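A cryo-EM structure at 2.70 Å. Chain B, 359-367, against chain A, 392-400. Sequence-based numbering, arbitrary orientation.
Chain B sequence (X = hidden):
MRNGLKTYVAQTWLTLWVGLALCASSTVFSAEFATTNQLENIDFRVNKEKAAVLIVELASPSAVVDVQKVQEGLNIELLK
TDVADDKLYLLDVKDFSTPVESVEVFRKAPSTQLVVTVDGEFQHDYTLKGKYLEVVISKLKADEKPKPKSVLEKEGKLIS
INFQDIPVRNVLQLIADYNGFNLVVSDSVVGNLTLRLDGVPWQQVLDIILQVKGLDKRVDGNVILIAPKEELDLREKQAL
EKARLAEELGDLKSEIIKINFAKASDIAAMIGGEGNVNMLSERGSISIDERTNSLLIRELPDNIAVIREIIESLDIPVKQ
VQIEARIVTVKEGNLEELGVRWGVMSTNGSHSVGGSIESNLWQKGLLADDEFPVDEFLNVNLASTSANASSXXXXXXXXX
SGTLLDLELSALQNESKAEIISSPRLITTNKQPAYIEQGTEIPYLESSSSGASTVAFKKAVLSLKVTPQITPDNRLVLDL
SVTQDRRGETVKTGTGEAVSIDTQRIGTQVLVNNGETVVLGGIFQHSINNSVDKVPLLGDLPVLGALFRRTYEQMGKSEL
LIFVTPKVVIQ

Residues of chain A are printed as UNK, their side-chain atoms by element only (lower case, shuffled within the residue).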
# COMPACT_ATOMS: atom_id res chain seq x y z
N SER B 359 -3.01 -1.20 76.50
CA SER B 359 -4.06 -1.35 77.50
C SER B 359 -3.55 -1.04 78.90
O SER B 359 -4.16 -0.26 79.63
CB SER B 359 -4.63 -2.77 77.44
OG SER B 359 -5.68 -2.96 78.37
N ASN B 360 -2.41 -1.62 79.28
CA ASN B 360 -1.85 -1.36 80.60
C ASN B 360 -1.39 0.08 80.74
O ASN B 360 -1.42 0.64 81.84
CB ASN B 360 -0.69 -2.31 80.88
CG ASN B 360 -1.13 -3.73 81.09
OD1 ASN B 360 -2.30 -4.00 81.33
ND2 ASN B 360 -0.19 -4.65 81.01
N LEU B 361 -0.95 0.70 79.65
CA LEU B 361 -0.56 2.10 79.74
C LEU B 361 -1.77 3.01 79.84
O LEU B 361 -1.67 4.14 80.31
CB LEU B 361 0.32 2.49 78.55
CG LEU B 361 1.67 1.78 78.44
CD1 LEU B 361 2.41 2.26 77.22
CD2 LEU B 361 2.49 2.00 79.68
N TRP B 362 -2.94 2.54 79.38
CA TRP B 362 -4.14 3.36 79.50
C TRP B 362 -4.73 3.31 80.91
O TRP B 362 -5.16 4.33 81.44
CB TRP B 362 -5.19 2.93 78.49
CG TRP B 362 -6.47 3.68 78.63
CD1 TRP B 362 -6.81 4.84 78.01
CD2 TRP B 362 -7.60 3.31 79.43
NE1 TRP B 362 -8.07 5.23 78.38
CE2 TRP B 362 -8.58 4.30 79.25
CE3 TRP B 362 -7.88 2.24 80.28
CZ2 TRP B 362 -9.82 4.25 79.88
CZ3 TRP B 362 -9.10 2.19 80.91
CH2 TRP B 362 -10.06 3.19 80.71
N GLN B 363 -4.77 2.13 81.52
CA GLN B 363 -5.33 2.03 82.86
C GLN B 363 -4.29 2.53 83.86
O GLN B 363 -3.93 1.84 84.81
CB GLN B 363 -5.78 0.61 83.18
CG GLN B 363 -4.74 -0.46 82.96
CD GLN B 363 -5.23 -1.82 83.37
OE1 GLN B 363 -6.36 -1.97 83.82
NE2 GLN B 363 -4.39 -2.83 83.21
N LYS B 364 -3.82 3.74 83.60
CA LYS B 364 -2.87 4.50 84.41
C LYS B 364 -2.95 5.93 83.88
O LYS B 364 -3.92 6.32 83.20
CB LYS B 364 -1.43 4.00 84.21
CG LYS B 364 -1.16 2.56 84.59
CD LYS B 364 -1.36 2.33 86.08
CE LYS B 364 -1.01 0.90 86.46
NZ LYS B 364 -1.23 0.64 87.91
N GLY B 365 -1.97 6.75 84.21
CA GLY B 365 -2.01 8.07 83.62
C GLY B 365 -1.14 8.28 82.41
O GLY B 365 -0.97 9.42 81.98
N LEU B 366 -0.59 7.21 81.82
CA LEU B 366 0.55 7.38 80.92
C LEU B 366 0.11 7.81 79.52
O LEU B 366 0.66 8.76 78.96
CB LEU B 366 1.36 6.09 80.90
CG LEU B 366 1.97 5.84 82.28
CD1 LEU B 366 2.67 4.50 82.37
CD2 LEU B 366 2.94 6.95 82.61
N LEU B 367 -0.87 7.12 78.94
CA LEU B 367 -1.31 7.49 77.60
C LEU B 367 -2.10 8.79 77.63
O LEU B 367 -2.77 9.11 78.61
CB LEU B 367 -2.16 6.39 76.97
CG LEU B 367 -1.47 5.08 76.62
CD1 LEU B 367 -2.36 4.26 75.69
CD2 LEU B 367 -0.11 5.32 76.00
N UNK A 392 -1.51 -11.57 75.78
CA UNK A 392 -1.78 -11.26 77.19
C UNK A 392 -0.57 -10.52 77.75
O UNK A 392 0.58 -10.87 77.46
c UNK A 392 -3.09 -13.32 80.20
c UNK A 392 -0.91 -13.43 78.17
c UNK A 392 -2.12 -12.53 78.00
c UNK A 392 -2.70 -12.15 79.36
N UNK A 393 -0.84 -9.50 78.56
CA UNK A 393 0.20 -8.59 79.03
C UNK A 393 0.19 -8.15 80.48
O UNK A 393 -0.84 -7.76 81.02
c UNK A 393 0.19 -7.35 78.15
N UNK A 394 1.35 -8.23 81.12
CA UNK A 394 1.52 -7.96 82.54
C UNK A 394 2.39 -6.73 82.74
O UNK A 394 3.23 -6.39 81.90
c UNK A 394 2.16 -9.15 83.26
c UNK A 394 -0.32 -11.99 83.46
c UNK A 394 1.47 -10.46 83.01
c UNK A 394 0.20 -12.88 82.54
c UNK A 394 1.35 -12.56 81.86
c UNK A 394 0.31 -10.79 83.69
c UNK A 394 1.98 -11.36 82.09
N UNK A 395 2.20 -6.06 83.87
CA UNK A 395 2.85 -4.78 84.12
C UNK A 395 3.23 -4.66 85.59
O UNK A 395 2.60 -5.28 86.45
c UNK A 395 2.63 -2.29 83.70
n UNK A 395 2.05 -0.24 82.60
c UNK A 395 1.94 -3.62 83.71
c UNK A 395 1.67 -1.16 83.46
o UNK A 395 0.59 -1.12 84.03
N UNK A 396 4.27 -3.88 85.86
CA UNK A 396 4.62 -3.45 87.20
C UNK A 396 5.06 -1.99 87.11
O UNK A 396 6.13 -1.70 86.58
c UNK A 396 5.74 -4.30 87.82
c UNK A 396 5.23 -5.67 88.16
c UNK A 396 6.26 -3.63 89.06
N UNK A 397 4.22 -1.09 87.61
CA UNK A 397 4.48 0.34 87.51
C UNK A 397 4.43 0.96 88.89
O UNK A 397 3.38 0.92 89.54
c UNK A 397 3.47 1.03 86.59
N UNK A 398 5.54 1.55 89.33
CA UNK A 398 5.60 2.24 90.61
C UNK A 398 5.32 3.73 90.47
O UNK A 398 4.41 4.25 91.12
c UNK A 398 7.40 0.60 91.40
c UNK A 398 7.41 -1.47 92.78
c UNK A 398 6.79 -0.09 92.60
c UNK A 398 6.96 2.04 91.27
n UNK A 398 6.72 -2.28 93.82
N UNK A 399 6.11 4.43 89.66
CA UNK A 399 6.03 5.87 89.41
C UNK A 399 6.41 6.69 90.63
O UNK A 399 6.47 7.92 90.54
c UNK A 399 4.21 5.76 87.54
c UNK A 399 4.64 6.30 88.91
c UNK A 399 5.14 6.26 86.44
c UNK A 399 2.77 6.14 87.23
N UNK A 400 6.68 6.05 91.77
CA UNK A 400 7.21 6.73 92.93
C UNK A 400 8.72 6.68 92.90
O UNK A 400 9.39 7.71 93.00

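Position 392 of chain A carries four side-chain carbons, forked at the first, with one arm two carbons long. It makes no contact with the chain B stretch, and the branching identifies A:Ile392.

Position 393 has a single side-chain carbon, which points toward chain B, its CB 4.0 Å from B:Asn360 ND2; one carbon defines A:Ala393. The backbone O of A:Ala393 accepts a hydrogen bond from B:Asn360 ND2 at 3.2 Å, with an N-H...acceptor angle of 168°. The bond is nearly straight, and because the acceptor is backbone it does not depend on the side chain here.

At position 394 one carbon leads to a ring of six carbons with no heteroatom. The CA-to-CB bond points away from chain B, as expected from strand alternation; the near approach is through backbone, with C 3.7 Å from B:Asn360 ND2. The ring gives A:Phe394.

Position 395 bears three carbons in a row, the third carrying one oxygen and one nitrogen. It points toward chain B, where this end group approaches B:Asn360, B:Leu361 and B:Lys364, and it has the largest covered area of either stretch, 90 Å². The terminal amide, one carbon longer than that of asparagine, makes it A:Gln395. Its NE2 is 3.7 Å from B:Leu361 CD2, and its OE1 lies 3.5 Å from B:Lys364 CE. OE1 is also 3.5 Å from B:Asn360 O, but two acceptors cannot bond to each other, so this approach is no hydrogen bond.

Position 396 shows one carbon carrying two more, the fork of A:Val396; it points away and makes no contact.

Position 397 again has one carbon. It points toward chain B, its CB 4.5 Å from B:Lys364 CE; one carbon makes it A:Ala397.

Position 398 has four carbons in a row ending in nitrogen: A:Lys398, out of reach of chain B.

Position 399 has four carbons forked at the second, and one of its end carbons reaches a methyl of B:Leu366. The fork is the pattern of A:Leu399. Its CD2 meets B:Leu366 CD2 at 4.5 Å, an apolar contact at the edge of van der Waals range.

Position 400 has no side-chain atoms, so it is A:Gly400, and it touches nothing on chain B.

The contact rests on alternation: 393, 395 and 397 of the strand face chain B, while 394 and 396 turn away. B:Asn360, within the last turn of a helix, supplies the sole hydrogen bond between the stretches; its OD1 accepts a weak bond from B:Gln363 NE2 at 3.0 Å. The other contacts within the 357 Å² buried, apart from that oxygen pair, are van der Waals approaches, from the A:Gln395 amide to the leucine pair.

Chain A (392-400) IAFQVAKLG
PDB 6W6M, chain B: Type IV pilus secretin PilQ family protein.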